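Local coordinates for protein alpha-Amylase (Thermotoga maritima, PDB 2B5D) that is an alpha-amylase of glycoside hydrolase family 57, built from a domain with a mostly parallel beta-sheet and a helical C-terminal region, at residues R447-Q451 with L505-E509. Numbering follows the deposited sequence.
Sequences RVLNQ and LRYYE
A bidentate arginine-glutamate salt bridge covering a small Val-Leu contact in a mixed helix-helix seam is well illustrated in the helical C-terminal region of this family 57 glycoside hydrolase. Segments 447-451 and 505-509, both regular alpha-helix, run in broadly the same direction, their axes crossing at 43° and approaching to 10.5 Å; Val448 is set against Leu505 (CA-CA 7.0 Å) and Gln451 against Glu509 (CA-CA 6.6 Å). Arg447 (m, t, p, then chi4 -146°) lays its guanidinium over Leu505 CD2, with NH2 to CD2 at 3.9 Å, and meets the carboxylate of Glu509 (m, t, chi3 -30°) side-on: Arg447 NE donates to Glu509 OE2 at 2.8 Å, and Arg447 NH2 to Glu509 OE1 at 2.7 Å, nearly linear (178°). Beneath, Leu505 (t, p) presses CD2 on CG2 of Val448 (t) at 3.7 Å and CD1 on CB of Gln451 at 4.0 Å. Gln451 (t, p, chi3 37°) packs CG against CB of Tyr508 at 3.8 Å, while its NE2 bonds to Asp512 O. Tyr508 (m) turns its ring away, its hydroxyl reaching Glu20 O of the second subunit, so this seam borders a subunit interface. A water donates to Arg447 O at 2.4 Å and to Glu509 OE2 at 2.8 Å.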
loop_
_atom_site.group_PDB
_atom_site.type_symbol
_atom_site.label_atom_id
_atom_site.label_comp_id
_atom_site.label_asym_id
_atom_site.label_seq_id
_atom_site.Cartn_x
_atom_site.Cartn_y
_atom_site.Cartn_z
ATOM N N ARG A 447 28.308 -6.192 25.869
ATOM C CA ARG A 447 27.371 -5.196 25.352
ATOM C C ARG A 447 26.647 -5.651 24.058
ATOM O O ARG A 447 25.429 -5.453 23.902
ATOM C CB ARG A 447 28.076 -3.876 25.172
ATOM C CG ARG A 447 28.273 -3.137 26.482
ATOM C CD ARG A 447 29.141 -1.868 26.275
ATOM N NE ARG A 447 28.499 -0.911 25.372
ATOM C CZ ARG A 447 29.135 -0.110 24.520
ATOM N NH1 ARG A 447 30.455 -0.143 24.417
ATOM N NH2 ARG A 447 28.438 0.720 23.750
ATOM N N VAL A 448 27.378 -6.326 23.179
ATOM C CA VAL A 448 26.817 -6.771 21.914
ATOM C C VAL A 448 25.826 -7.910 22.135
ATOM O O VAL A 448 24.718 -7.944 21.561
ATOM C CB VAL A 448 27.948 -7.174 20.933
ATOM C CG1 VAL A 448 27.455 -7.963 19.727
ATOM C CG2 VAL A 448 28.729 -5.898 20.473
ATOM N N LEU A 449 26.235 -8.856 22.964
ATOM C CA LEU A 449 25.424 -10.003 23.258
ATOM C C LEU A 449 24.186 -9.587 24.059
ATOM O O LEU A 449 23.084 -10.069 23.803
ATOM C CB LEU A 449 26.276 -11.059 23.959
ATOM C CG LEU A 449 27.153 -11.854 22.982
ATOM C CD1 LEU A 449 28.105 -12.803 23.731
ATOM C CD2 LEU A 449 26.363 -12.637 21.925
ATOM N N ASN A 450 24.361 -8.656 24.987
ATOM C CA ASN A 450 23.252 -8.098 25.730
ATOM C C ASN A 450 22.193 -7.390 24.850
ATOM O O ASN A 450 21.000 -7.457 25.138
ATOM C CB ASN A 450 23.766 -7.102 26.763
ATOM C CG ASN A 450 24.374 -7.757 27.993
ATOM O OD1 ASN A 450 24.844 -7.050 28.891
ATOM N ND2 ASN A 450 24.372 -9.081 28.050
ATOM N N GLN A 451 22.630 -6.685 23.813
ATOM C CA GLN A 451 21.704 -6.009 22.894
ATOM C C GLN A 451 21.097 -7.018 21.933
ATOM O O GLN A 451 19.916 -6.932 21.599
ATOM C CB GLN A 451 22.384 -4.835 22.144
ATOM C CG GLN A 451 21.404 -3.845 21.493
ATOM C CD GLN A 451 20.610 -3.080 22.514
ATOM O OE1 GLN A 451 21.139 -2.719 23.573
ATOM N NE2 GLN A 451 19.331 -2.813 22.212
ATOM N N LEU A 505 26.109 0.040 17.533
ATOM C CA LEU A 505 25.778 -0.589 18.819
ATOM C C LEU A 505 25.247 0.414 19.827
ATOM O O LEU A 505 24.259 0.153 20.501
ATOM C CB LEU A 505 26.969 -1.353 19.411
ATOM C CG LEU A 505 26.789 -1.905 20.850
ATOM C CD1 LEU A 505 25.714 -3.007 20.942
ATOM C CD2 LEU A 505 28.126 -2.405 21.365
ATOM N N ARG A 506 25.872 1.575 19.914
ATOM C CA ARG A 506 25.391 2.605 20.825
ATOM C C ARG A 506 24.050 3.154 20.363
ATOM O O ARG A 506 23.277 3.699 21.158
ATOM C CB ARG A 506 26.372 3.769 20.868
ATOM C CG ARG A 506 27.647 3.508 21.595
ATOM C CD ARG A 506 28.170 4.842 22.157
ATOM N NE ARG A 506 28.463 5.789 21.086
ATOM C CZ ARG A 506 29.562 5.765 20.330
ATOM N NH1 ARG A 506 29.713 6.683 19.368
ATOM N NH2 ARG A 506 30.508 4.831 20.520
ATOM N N TYR A 507 23.800 3.070 19.062
ATOM C CA TYR A 507 22.554 3.608 18.544
ATOM C C TYR A 507 21.466 2.663 19.076
ATOM O O TYR A 507 20.585 3.088 19.816
ATOM C CB TYR A 507 22.560 3.753 17.007
ATOM C CG TYR A 507 21.160 3.906 16.478
ATOM C CD1 TYR A 507 20.355 4.947 16.928
ATOM C CD2 TYR A 507 20.619 2.988 15.569
ATOM C CE1 TYR A 507 19.032 5.077 16.519
ATOM C CE2 TYR A 507 19.294 3.111 15.147
ATOM C CZ TYR A 507 18.510 4.156 15.628
ATOM O OH TYR A 507 17.213 4.325 15.218
ATOM N N TYR A 508 21.586 1.381 18.742
ATOM C CA TYR A 508 20.762 0.307 19.304
ATOM C C TYR A 508 20.582 0.317 20.835
ATOM O O TYR A 508 19.454 0.173 21.334
ATOM C CB TYR A 508 21.345 -1.040 18.890
ATOM C CG TYR A 508 21.279 -1.323 17.411
ATOM C CD1 TYR A 508 21.838 -2.474 16.912
ATOM C CD2 TYR A 508 20.673 -0.435 16.510
ATOM C CE1 TYR A 508 21.786 -2.794 15.581
ATOM C CE2 TYR A 508 20.617 -0.730 15.121
ATOM C CZ TYR A 508 21.198 -1.921 14.671
ATOM O OH TYR A 508 21.191 -2.308 13.332
ATOM N N GLU A 509 21.674 0.502 21.587
ATOM C CA GLU A 509 21.562 0.602 23.052
ATOM C C GLU A 509 20.651 1.737 23.496
ATOM O O GLU A 509 20.038 1.687 24.559
ATOM C CB GLU A 509 22.929 0.735 23.728
ATOM C CG GLU A 509 23.715 -0.546 23.762
ATOM C CD GLU A 509 25.179 -0.330 24.168
ATOM O OE1 GLU A 509 25.716 0.761 23.872
ATOM O OE2 GLU A 509 25.809 -1.254 24.780
HETATM O O HOH W 1 24.637 -3.766 25.420
#